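Local coordinates for protein member of s1p family of ribosomal proteins (Pyrococcus furiosus, PDB 5YH1) that binds manganese through its DHH domain, the part of a longer protein present here, and probably acts as an exonuclease on nucleic acids, at residues 67-71 with 198-203; 132-138 with 157-163; 223-228 with 253-257. All blocks are in the same frame, centred on the assembly; numbering follows the deposited sequence.

Contact 1: residues 67-71 with 198-203. With MN (manganese (II) ion), chain F.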
ATOM      1  N   ASP A  67       3.353  20.891 -12.267  1.00 22.46           N
ATOM      2  CA  ASP A  67       4.690  21.385 -12.648  1.00 23.67           C
ATOM      3  C   ASP A  67       5.693  20.229 -12.713  1.00 23.64           C
ATOM      4  O   ASP A  67       6.447  20.097 -13.681  1.00 22.93           O
ATOM      5  CB  ASP A  67       5.142  22.462 -11.656  1.00 24.25           C
ATOM      6  CG  ASP A  67       6.495  23.077 -12.005  1.00 24.88           C
ATOM      7  OD1 ASP A  67       6.714  23.439 -13.179  1.00 24.67           O
ATOM      8  OD2 ASP A  67       7.337  23.211 -11.083  1.00 24.92           O
ATOM      9  N   GLY A  68       5.668  19.369 -11.697  1.00 23.82           N
ATOM     10  CA  GLY A  68       6.555  18.202 -11.656  1.00 23.05           C
ATOM     11  C   GLY A  68       6.318  17.175 -12.746  1.00 22.38           C
ATOM     12  O   GLY A  68       7.270  16.719 -13.376  1.00 22.39           O
ATOM     13  N   TYR A  69       5.056  16.802 -12.971  1.00 22.06           N
ATOM     14  CA  TYR A  69       4.725  15.871 -14.051  1.00 22.07           C
ATOM     15  C   TYR A  69       5.144  16.473 -15.382  1.00 21.85           C
ATOM     16  O   TYR A  69       5.760  15.808 -16.220  1.00 21.24           O
ATOM     17  CB  TYR A  69       3.218  15.532 -14.084  1.00 22.26           C
ATOM     18  CG  TYR A  69       2.851  14.330 -13.238  1.00 22.36           C
ATOM     19  CD1 TYR A  69       2.929  13.046 -13.751  1.00 22.50           C
ATOM     20  CD2 TYR A  69       2.432  14.478 -11.929  1.00 23.08           C
ATOM     21  CE1 TYR A  69       2.615  11.942 -12.970  1.00 22.93           C
ATOM     22  CE2 TYR A  69       2.101  13.377 -11.145  1.00 23.27           C
ATOM     23  CZ  TYR A  69       2.203  12.117 -11.670  1.00 23.05           C
ATOM     24  OH  TYR A  69       1.881  11.023 -10.894  1.00 23.56           O
ATOM     25  N   THR A  70       4.801  17.737 -15.586  1.00 22.05           N
ATOM     26  CA  THR A  70       5.137  18.393 -16.853  1.00 23.14           C
ATOM     27  C   THR A  70       6.650  18.362 -17.091  1.00 22.46           C
ATOM     28  O   THR A  70       7.114  18.014 -18.177  1.00 22.16           O
ATOM     29  CB  THR A  70       4.596  19.830 -16.891  1.00 22.86           C
ATOM     30  OG1 THR A  70       3.192  19.797 -16.642  1.00 22.71           O
ATOM     31  CG2 THR A  70       4.835  20.461 -18.247  1.00 23.62           C
ATOM     32  N   ALA A  71       7.412  18.683 -16.052  1.00 23.27           N
ATOM     33  CA  ALA A  71       8.873  18.676 -16.121  1.00 23.31           C
ATOM     34  C   ALA A  71       9.401  17.282 -16.420  1.00 23.64           C
ATOM     35  O   ALA A  71      10.231  17.097 -17.311  1.00 24.21           O
ATOM     36  CB  ALA A  71       9.456  19.189 -14.816  1.00 24.00           C
ATOM     37  N   THR A 198       9.787  27.997 -13.005  1.00 25.93           N
ATOM     38  CA  THR A 198       9.397  26.709 -12.423  1.00 25.57           C
ATOM     39  C   THR A 198      10.101  25.516 -13.064  1.00 25.10           C
ATOM     40  O   THR A 198      10.739  25.631 -14.115  1.00 25.43           O
ATOM     41  CB  THR A 198       7.869  26.507 -12.526  1.00 25.41           C
ATOM     42  OG1 THR A 198       7.500  26.195 -13.874  1.00 24.95           O
ATOM     43  CG2 THR A 198       7.139  27.761 -12.080  1.00 25.65           C
ATOM     44  N   ALA A 199       9.949  24.351 -12.443  1.00 25.69           N
ATOM     45  CA  ALA A 199      10.682  23.152 -12.875  1.00 24.54           C
ATOM     46  C   ALA A 199      10.352  22.760 -14.300  1.00 23.65           C
ATOM     47  O   ALA A 199      11.230  22.336 -15.045  1.00 23.39           O
ATOM     48  CB  ALA A 199      10.410  21.990 -11.931  1.00 24.15           C
ATOM     49  N   GLY A 200       9.086  22.903 -14.681  1.00 24.14           N
ATOM     50  CA  GLY A 200       8.657  22.577 -16.041  1.00 24.14           C
ATOM     51  C   GLY A 200       9.246  23.504 -17.092  1.00 24.45           C
ATOM     52  O   GLY A 200       9.472  23.099 -18.232  1.00 25.74           O
HETATM   53  N   MSE A 201       9.479  24.754 -16.712  1.00 25.10           N
HETATM   54  CA  MSE A 201      10.158  25.709 -17.585  1.00 26.52           C
HETATM   55  C   MSE A 201      11.590  25.265 -17.722  1.00 25.40           C
HETATM   56  O   MSE A 201      12.073  25.012 -18.826  1.00 24.76           O
HETATM   57  CB  MSE A 201      10.077  27.131 -17.024  1.00 28.16           C
HETATM   58  CG  MSE A 201       8.665  27.695 -17.139  1.00 30.56           C
HETATM   59 SE   MSE A 201       8.429  29.352 -16.087  1.00 36.17          SE
HETATM   60  CE  MSE A 201       6.546  28.999 -15.638  1.00 34.64           C
ATOM     61  N   LEU A 202      12.276  25.139 -16.597  1.00 25.32           N
ATOM     62  CA  LEU A 202      13.679  24.689 -16.600  1.00 25.53           C
ATOM     63  C   LEU A 202      13.874  23.368 -17.337  1.00 24.67           C
ATOM     64  O   LEU A 202      14.790  23.234 -18.154  1.00 24.35           O
ATOM     65  CB  LEU A 202      14.168  24.492 -15.177  1.00 25.24           C
ATOM     66  CG  LEU A 202      14.176  25.726 -14.304  1.00 25.91           C
ATOM     67  CD1 LEU A 202      14.374  25.329 -12.845  1.00 26.24           C
ATOM     68  CD2 LEU A 202      15.263  26.693 -14.773  1.00 26.38           C
ATOM     69  N   ALA A 203      12.999  22.406 -17.051  1.00 23.88           N
ATOM     70  CA  ALA A 203      13.151  21.056 -17.581  1.00 23.77           C
ATOM     71  C   ALA A 203      12.908  21.007 -19.070  1.00 23.87           C
ATOM     72  O   ALA A 203      13.533  20.216 -19.786  1.00 24.20           O
ATOM     73  CB  ALA A 203      12.217  20.094 -16.862  1.00 23.62           C
TER
HETATM   74 MN    MN F 805       7.102  23.385  -8.989  1.00 42.69          MN
HETATM   75  O   HOH W   1       5.515  21.978  -8.543  1.00 30.46           O
HETATM   76  O   HOH W   2       6.617  23.989  -6.903  1.00 34.42           O
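Asp67, near the start of helix 66-86, reaches across to Thr198, Ala199 and Gly200, where helix 199-210 begins. Its CB faces that segment and lies 3.4 Å from the manganese. CG stands anti to the backbone N of Asp67 (chi1 -178°), 3.7 Å from Ala199 N, and this turn carries the carboxylate over to the other helix. OD1 is gripped by two donors from opposite faces of the carboxylate plane: Thr198 OG1 at 2.9 Å from Asp67 OD1, and Gly200 N, also 2.9 Å from it, along an N-H...O angle of 158°. OD2 offers its syn lone pair to Ala199 N at 3.2 Å in a more bent bond, and binds manganese 2.1 Å from Asp67 OD2. Gly200 has no side chain to hinder the carboxylate's approach. One turn on, the helices run nearly parallel, at 12° with axes 7.9 Å apart, and small residues close the gap: Ala71 CB meets Ala203 CB at 3.6 Å. Thr198, the N-cap residue, also borders His163 and Asp229, two further metal ligands. With an alanine in place of Thr198, OD1 would probably keep Gly200 N but lose its hydroxyl donor, leaving the carboxylate freer to twist about CB-CG. Three donors thus hold both oxygens of a first-shell ligand, making this helix start a second shell that probably helps keep OD2 of Asp67 turned to the metal.

Contact 2: residues 132-138 with 157-163. With MN (manganese (II) ion), chain F.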
ATOM      1  N   LEU A 132      22.170   6.988 -13.729  1.00 25.69           N
ATOM      2  CA  LEU A 132      22.179   8.411 -13.463  1.00 25.19           C
ATOM      3  C   LEU A 132      20.814   8.721 -12.858  1.00 24.89           C
ATOM      4  O   LEU A 132      19.780   8.312 -13.399  1.00 24.66           O
ATOM      5  CB  LEU A 132      22.364   9.201 -14.764  1.00 25.20           C
ATOM      6  CG  LEU A 132      22.288  10.729 -14.691  1.00 25.02           C
ATOM      7  CD1 LEU A 132      23.499  11.267 -13.955  1.00 25.38           C
ATOM      8  CD2 LEU A 132      22.194  11.336 -16.085  1.00 25.74           C
ATOM      9  N   VAL A 133      20.823   9.435 -11.741  1.00 25.06           N
ATOM     10  CA  VAL A 133      19.605   9.862 -11.073  1.00 24.59           C
ATOM     11  C   VAL A 133      19.349  11.348 -11.357  1.00 25.11           C
ATOM     12  O   VAL A 133      20.228  12.199 -11.121  1.00 24.63           O
ATOM     13  CB  VAL A 133      19.702   9.613  -9.555  1.00 24.45           C
ATOM     14  CG1 VAL A 133      18.482  10.165  -8.834  1.00 24.20           C
ATOM     15  CG2 VAL A 133      19.846   8.119  -9.274  1.00 25.02           C
ATOM     16  N   VAL A 134      18.157  11.637 -11.885  1.00 24.13           N
ATOM     17  CA  VAL A 134      17.713  13.004 -12.181  1.00 23.54           C
ATOM     18  C   VAL A 134      16.487  13.292 -11.334  1.00 24.10           C
ATOM     19  O   VAL A 134      15.472  12.596 -11.465  1.00 24.15           O
ATOM     20  CB  VAL A 134      17.342  13.184 -13.670  1.00 23.54           C
ATOM     21  CG1 VAL A 134      16.959  14.630 -13.961  1.00 23.05           C
ATOM     22  CG2 VAL A 134      18.488  12.742 -14.576  1.00 23.58           C
ATOM     23  N   ILE A 135      16.589  14.293 -10.456  1.00 24.32           N
ATOM     24  CA  ILE A 135      15.496  14.679  -9.569  1.00 25.45           C
ATOM     25  C   ILE A 135      14.980  16.034 -10.022  1.00 24.89           C
ATOM     26  O   ILE A 135      15.778  16.953 -10.246  1.00 23.11           O
ATOM     27  CB  ILE A 135      15.935  14.859  -8.108  1.00 26.70           C
ATOM     28  CG1 ILE A 135      16.962  13.814  -7.694  1.00 29.74           C
ATOM     29  CG2 ILE A 135      14.709  14.846  -7.193  1.00 26.61           C
ATOM     30  CD1 ILE A 135      16.405  12.408  -7.610  1.00 31.31           C
ATOM     31  N   VAL A 136      13.657  16.166 -10.112  1.00 24.31           N
ATOM     32  CA  VAL A 136      13.032  17.318 -10.770  1.00 24.46           C
ATOM     33  C   VAL A 136      11.857  17.827  -9.947  1.00 25.19           C
ATOM     34  O   VAL A 136      11.005  17.041  -9.508  1.00 24.71           O
ATOM     35  CB  VAL A 136      12.536  16.929 -12.170  1.00 25.89           C
ATOM     36  CG1 VAL A 136      11.883  18.110 -12.872  1.00 27.10           C
ATOM     37  CG2 VAL A 136      13.686  16.372 -12.999  1.00 26.22           C
ATOM     38  N   ASP A 137      11.818  19.142  -9.752  1.00 25.37           N
ATOM     39  CA  ASP A 137      10.840  19.816  -8.882  1.00 26.33           C
ATOM     40  C   ASP A 137      10.947  19.415  -7.402  1.00 26.60           C
ATOM     41  O   ASP A 137      10.128  19.804  -6.567  1.00 27.25           O
ATOM     42  CB  ASP A 137       9.409  19.633  -9.409  1.00 27.02           C
ATOM     43  CG  ASP A 137       8.446  20.657  -8.834  1.00 27.96           C
ATOM     44  OD1 ASP A 137       8.821  21.856  -8.756  1.00 28.75           O
ATOM     45  OD2 ASP A 137       7.331  20.265  -8.434  1.00 27.48           O
ATOM     46  N   ASN A 138      11.991  18.659  -7.095  1.00 27.27           N
ATOM     47  CA  ASN A 138      12.361  18.259  -5.753  1.00 27.18           C
ATOM     48  C   ASN A 138      13.879  18.216  -5.820  1.00 26.49           C
ATOM     49  O   ASN A 138      14.440  18.314  -6.914  1.00 25.23           O
ATOM     50  CB  ASN A 138      11.853  16.842  -5.435  1.00 27.28           C
ATOM     51  CG  ASN A 138      10.481  16.818  -4.788  1.00 28.47           C
ATOM     52  OD1 ASN A 138       9.870  17.851  -4.532  1.00 29.57           O
ATOM     53  ND2 ASN A 138       9.980  15.607  -4.524  1.00 28.64           N
ATOM     54  N   LYS A 157      25.771   9.198  -9.722  1.00 28.28           N
ATOM     55  CA  LYS A 157      25.769  10.608 -10.125  1.00 29.66           C
ATOM     56  C   LYS A 157      24.350  11.142 -10.162  1.00 28.14           C
ATOM     57  O   LYS A 157      23.407  10.409 -10.463  1.00 26.05           O
ATOM     58  CB  LYS A 157      26.477  10.788 -11.461  1.00 32.69           C
ATOM     59  CG  LYS A 157      27.955  10.464 -11.344  1.00 36.35           C
ATOM     60  CD  LYS A 157      28.687  10.717 -12.640  1.00 41.84           C
ATOM     61  CE  LYS A 157      30.187  10.541 -12.448  1.00 45.51           C
ATOM     62  NZ  LYS A 157      30.892  10.705 -13.749  1.00 48.13           N
ATOM     63  N   ILE A 158      24.215  12.417  -9.814  1.00 27.05           N
ATOM     64  CA  ILE A 158      22.931  12.999  -9.493  1.00 27.02           C
ATOM     65  C   ILE A 158      22.791  14.360 -10.175  1.00 26.95           C
ATOM     66  O   ILE A 158      23.647  15.236 -10.011  1.00 27.37           O
ATOM     67  CB  ILE A 158      22.769  13.176  -7.962  1.00 26.65           C
ATOM     68  CG1 ILE A 158      22.934  11.836  -7.227  1.00 26.58           C
ATOM     69  CG2 ILE A 158      21.411  13.773  -7.632  1.00 26.19           C
ATOM     70  CD1 ILE A 158      23.117  11.980  -5.728  1.00 25.85           C
ATOM     71  N   VAL A 159      21.717  14.514 -10.945  1.00 26.12           N
ATOM     72  CA  VAL A 159      21.321  15.795 -11.536  1.00 25.53           C
ATOM     73  C   VAL A 159      20.062  16.300 -10.827  1.00 24.78           C
ATOM     74  O   VAL A 159      19.092  15.554 -10.662  1.00 23.20           O
ATOM     75  CB  VAL A 159      21.036  15.641 -13.044  1.00 27.09           C
ATOM     76  CG1 VAL A 159      20.459  16.927 -13.644  1.00 27.26           C
ATOM     77  CG2 VAL A 159      22.306  15.214 -13.777  1.00 27.40           C
ATOM     78  N   VAL A 160      20.087  17.558 -10.392  1.00 24.76           N
ATOM     79  CA  VAL A 160      18.916  18.197  -9.809  1.00 24.26           C
ATOM     80  C   VAL A 160      18.456  19.387 -10.650  1.00 25.02           C
ATOM     81  O   VAL A 160      19.263  20.272 -10.978  1.00 24.41           O
ATOM     82  CB  VAL A 160      19.190  18.706  -8.388  1.00 24.58           C
ATOM     83  CG1 VAL A 160      17.913  19.316  -7.806  1.00 25.17           C
ATOM     84  CG2 VAL A 160      19.722  17.583  -7.498  1.00 24.72           C
ATOM     85  N   ILE A 161      17.164  19.392 -10.987  1.00 24.46           N
ATOM     86  CA  ILE A 161      16.499  20.505 -11.674  1.00 24.53           C
ATOM     87  C   ILE A 161      15.301  20.925 -10.810  1.00 24.99           C
ATOM     88  O   ILE A 161      14.262  20.265 -10.804  1.00 24.71           O
ATOM     89  CB  ILE A 161      16.011  20.102 -13.079  1.00 24.58           C
ATOM     90  CG1 ILE A 161      17.182  19.617 -13.940  1.00 25.28           C
ATOM     91  CG2 ILE A 161      15.316  21.275 -13.758  1.00 25.18           C
ATOM     92  CD1 ILE A 161      16.765  18.880 -15.192  1.00 25.69           C
ATOM     93  N   ASP A 162      15.455  22.010 -10.065  1.00 24.22           N
ATOM     94  CA  ASP A 162      14.473  22.414  -9.078  1.00 24.93           C
ATOM     95  C   ASP A 162      14.417  23.947  -8.998  1.00 25.02           C
ATOM     96  O   ASP A 162      15.290  24.636  -9.529  1.00 25.49           O
ATOM     97  CB  ASP A 162      14.850  21.784  -7.729  1.00 25.20           C
ATOM     98  CG  ASP A 162      13.729  21.818  -6.713  1.00 25.54           C
ATOM     99  OD1 ASP A 162      12.582  22.189  -7.073  1.00 24.35           O
ATOM    100  OD2 ASP A 162      14.006  21.473  -5.530  1.00 25.71           O
ATOM    101  N   HIS A 163      13.381  24.479  -8.356  1.00 25.88           N
ATOM    102  CA  HIS A 163      13.228  25.936  -8.195  1.00 26.30           C
ATOM    103  C   HIS A 163      12.788  26.348  -6.789  1.00 27.05           C
ATOM    104  O   HIS A 163      12.334  27.484  -6.584  1.00 28.13           O
ATOM    105  CB  HIS A 163      12.255  26.494  -9.246  1.00 26.48           C
ATOM    106  CG  HIS A 163      10.859  25.988  -9.102  1.00 27.99           C
ATOM    107  ND1 HIS A 163       9.779  26.822  -8.901  1.00 29.09           N
ATOM    108  CD2 HIS A 163      10.365  24.728  -9.107  1.00 27.68           C
ATOM    109  CE1 HIS A 163       8.679  26.095  -8.805  1.00 28.46           C
ATOM    110  NE2 HIS A 163       9.011  24.825  -8.930  1.00 28.12           N
TER
HETATM  111 MN    MN F 805       7.102  23.385  -8.989  1.00 42.69          MN
HETATM  112  O   HOH W   1       5.515  21.978  -8.543  1.00 30.46           O
HETATM  113  O   HOH W   2       6.617  23.989  -6.903  1.00 34.42           O
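Val134 and Val159 run alongside each other, Val134 CG2 4.2 Å from Val159 CB, in the packed middle of two neighbouring parallel strands, 132-136 and 158-161. Five backbone bonds join the segments, from Val133 N to Lys157 O (3.0 Å) through to Asp137 N on Ile161 O (2.9 Å). The methyls of Val134, Val136, Val159 and Ile161 share one face of the sheet, where Leu202 and Val206 of helix 199-210 cover Ile161; Val133, Ile135, Ile158 and Val160 occupy the other, the last three against Tyr148 of helix 145-152. The looser end is at Lys157, whose CB rests 3.9 Å from Leu132 CD1 while its extended chain leads away and is exposed. At the opposite end both strands stop and polar groups take over. Asp137 OD1 binds manganese at 2.3 Å and His163 NE2 does so at 2.4 Å; the carboxylate and imidazole planes are only 16° apart, with OD1 at the ring's edge. His163 takes a chi1 of 65°, with CG between the backbone N and the carbonyl carbon, and ND1 is held by Tyr195 O. Asp162 OD1 accepts His163 N at 2.7 Å, which probably steadies the backbone that carries the ring. Asp162, His163 and His164 spell the Asp-His-His signature of the DHH family. It sits at the carboxyl end of parallel strands joined by a beta-alpha-beta crossover through helix 145-152.

Contact 3: residues 223-228 with 253-257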
ATOM      1  N   ALA A 223       4.080  26.553 -20.432  1.00 23.29           N
ATOM      2  CA  ALA A 223       2.829  27.250 -20.147  1.00 23.48           C
ATOM      3  C   ALA A 223       1.935  26.450 -19.211  1.00 22.91           C
ATOM      4  O   ALA A 223       1.306  27.019 -18.318  1.00 23.26           O
ATOM      5  CB  ALA A 223       2.085  27.561 -21.443  1.00 24.00           C
ATOM      6  N   ILE A 224       1.868  25.138 -19.421  1.00 23.00           N
ATOM      7  CA  ILE A 224       1.096  24.249 -18.534  1.00 23.25           C
ATOM      8  C   ILE A 224       1.713  24.242 -17.127  1.00 23.24           C
ATOM      9  O   ILE A 224       1.020  24.451 -16.132  1.00 23.20           O
ATOM     10  CB  ILE A 224       0.997  22.818 -19.117  1.00 23.12           C
ATOM     11  CG1 ILE A 224       0.177  22.829 -20.405  1.00 23.29           C
ATOM     12  CG2 ILE A 224       0.317  21.879 -18.134  1.00 23.43           C
ATOM     13  CD1 ILE A 224       0.222  21.550 -21.205  1.00 23.31           C
ATOM     14  N   ALA A 225       3.029  24.057 -17.060  1.00 23.73           N
ATOM     15  CA  ALA A 225       3.745  24.000 -15.781  1.00 23.69           C
ATOM     16  C   ALA A 225       3.579  25.277 -14.976  1.00 24.96           C
ATOM     17  O   ALA A 225       3.262  25.227 -13.780  1.00 24.58           O
ATOM     18  CB  ALA A 225       5.215  23.717 -16.024  1.00 24.10           C
ATOM     19  N   GLY A 226       3.770  26.423 -15.642  1.00 25.15           N
ATOM     20  CA  GLY A 226       3.597  27.735 -15.002  1.00 24.04           C
ATOM     21  C   GLY A 226       2.184  27.997 -14.521  1.00 24.13           C
ATOM     22  O   GLY A 226       1.980  28.643 -13.496  1.00 23.70           O
ATOM     23  N   THR A 227       1.201  27.492 -15.264  1.00 24.33           N
ATOM     24  CA  THR A 227      -0.192  27.578 -14.836  1.00 25.00           C
ATOM     25  C   THR A 227      -0.385  26.763 -13.563  1.00 25.56           C
ATOM     26  O   THR A 227      -0.942  27.252 -12.585  1.00 25.41           O
ATOM     27  CB  THR A 227      -1.151  27.098 -15.943  1.00 25.01           C
ATOM     28  OG1 THR A 227      -0.943  27.894 -17.118  1.00 23.75           O
ATOM     29  CG2 THR A 227      -2.596  27.211 -15.495  1.00 25.05           C
ATOM     30  N   GLY A 228       0.119  25.534 -13.561  1.00 26.85           N
ATOM     31  CA  GLY A 228       0.044  24.683 -12.370  1.00 26.13           C
ATOM     32  C   GLY A 228       0.609  25.332 -11.123  1.00 26.30           C
ATOM     33  O   GLY A 228      -0.027  25.322 -10.074  1.00 24.93           O
ATOM     34  N   LEU A 253      -5.507  25.954 -20.232  1.00 27.35           N
ATOM     35  CA  LEU A 253      -4.342  25.589 -19.439  1.00 28.23           C
ATOM     36  C   LEU A 253      -4.739  25.303 -18.002  1.00 28.05           C
ATOM     37  O   LEU A 253      -4.267  24.340 -17.422  1.00 27.52           O
ATOM     38  CB  LEU A 253      -3.270  26.685 -19.501  1.00 27.26           C
ATOM     39  CG  LEU A 253      -2.645  26.843 -20.894  1.00 27.06           C
ATOM     40  CD1 LEU A 253      -1.894  28.154 -21.039  1.00 27.35           C
ATOM     41  CD2 LEU A 253      -1.737  25.666 -21.226  1.00 27.64           C
ATOM     42  N   LYS A 254      -5.607  26.139 -17.437  1.00 29.46           N
ATOM     43  CA  LYS A 254      -6.108  25.928 -16.080  1.00 30.81           C
ATOM     44  C   LYS A 254      -6.863  24.607 -15.911  1.00 29.89           C
ATOM     45  O   LYS A 254      -6.714  23.936 -14.889  1.00 27.53           O
ATOM     46  CB  LYS A 254      -6.998  27.085 -15.653  1.00 33.67           C
ATOM     47  CG  LYS A 254      -6.188  28.309 -15.272  1.00 39.00           C
ATOM     48  CD  LYS A 254      -7.074  29.485 -14.909  1.00 42.82           C
ATOM     49  CE  LYS A 254      -6.260  30.584 -14.249  1.00 46.76           C
ATOM     50  NZ  LYS A 254      -6.842  31.927 -14.533  1.00 49.32           N
ATOM     51  N   LYS A 255      -7.668  24.256 -16.911  1.00 28.27           N
ATOM     52  CA  LYS A 255      -8.420  23.007 -16.907  1.00 28.94           C
ATOM     53  C   LYS A 255      -7.466  21.825 -16.947  1.00 27.53           C
ATOM     54  O   LYS A 255      -7.647  20.860 -16.205  1.00 24.88           O
ATOM     55  CB  LYS A 255      -9.347  22.915 -18.123  1.00 29.46           C
ATOM     56  CG  LYS A 255     -10.563  23.831 -18.124  1.00 31.00           C
ATOM     57  CD  LYS A 255     -11.323  23.596 -19.426  1.00 33.16           C
ATOM     58  CE  LYS A 255     -12.755  24.088 -19.398  1.00 36.25           C
ATOM     59  NZ  LYS A 255     -12.811  25.520 -19.027  1.00 38.36           N
ATOM     60  N   ILE A 256      -6.469  21.906 -17.833  1.00 26.84           N
ATOM     61  CA  ILE A 256      -5.424  20.885 -17.931  1.00 26.32           C
ATOM     62  C   ILE A 256      -4.706  20.690 -16.592  1.00 27.39           C
ATOM     63  O   ILE A 256      -4.544  19.551 -16.130  1.00 26.32           O
ATOM     64  CB  ILE A 256      -4.416  21.192 -19.055  1.00 26.53           C
ATOM     65  CG1 ILE A 256      -5.081  20.969 -20.414  1.00 26.98           C
ATOM     66  CG2 ILE A 256      -3.181  20.293 -18.949  1.00 26.73           C
ATOM     67  CD1 ILE A 256      -4.295  21.496 -21.598  1.00 27.32           C
ATOM     68  N   ALA A 257      -4.288  21.786 -15.961  1.00 26.54           N
ATOM     69  CA  ALA A 257      -3.617  21.683 -14.666  1.00 26.80           C
ATOM     70  C   ALA A 257      -4.517  21.032 -13.609  1.00 26.69           C
ATOM     71  O   ALA A 257      -4.054  20.182 -12.829  1.00 25.63           O
ATOM     72  CB  ALA A 257      -3.145  23.046 -14.180  1.00 26.60           C
TER
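Leu253 of helix 250-267 packs against Ala223, Ile224 and Thr227 of helix 221-229 in a steeply crossed helix pair, at -72° with the segment axes 8.8 Å apart. The pair belongs to the helical region that follows the parallel sheet in the chain, and no hydrogen bond links the two segments. Leu253 buries the largest area. Its chi1 of -67° aims CG at helix 221-229, and chi2 divides the methyls between two neighbours: CD2 comes within 3.5 Å of Ile224 CG1, while CD1 reaches Ala223 CB at 4.0 Å. Ile224 crosses Leu253 at about a right angle, and its branches divide the work: CG1 serves Leu253, and CG2 meets CG2 of Ile256 at 3.9 Å. Ile224 also touches Thr66 and Thr70 of helix 66-86, so this isoleucine fills the angle between three helices.

Thr227 points at the partner helix, and its first torsion sorts its two branches. CG2 packs on the aliphatic part of Lys254, 3.8 Å from Lys254 CG; beyond that atom the lysine chain runs extended at the exposed rim. Thr227 OG1 lies 3.5 Å from Leu253 CB, and its polarity is met within its own helix. It donates to Ala223 O, which also accepts Thr227 N from the opposite face of the carbonyl plane. Donation to Ala223 O fixes the hydroxyl's rotation and satisfies its proton among hydrocarbon. Gly228 and Ala257 make the closest pair of CA atoms, Gly228 CA resting 4.0 Å from Ala257 CB. Asp229, the next residue, is a manganese ligand. The Thr227 hydroxyl bond is short, with OG1 2.7 Å from Ala223 O and tilted 24° from the carbonyl plane.

The manganese joins contacts 1 and 2, whose centres lie about 11 Å apart: Asp67 OD2 comes within 3.1 Å of Asp137 OD1 where both bind the ion, and two waters complete the site with His163 and Asp229. Farther along helix 66-86, Ala71 CB packs 3.3 Å from Val136 CG1, seating that helix on the sheet. Contact 3 binds no metal itself but backs contact 1, its centre also about 11 Å away; Ala225 CB lies 3.2 Å from Asp67 OD1. Contacts 2 and 3, about 22 Å apart between centres, do not touch. Helix 221-229 nevertheless leads to the site: Gly228 CA is 7.9 Å from the ion, and Asp229 follows it.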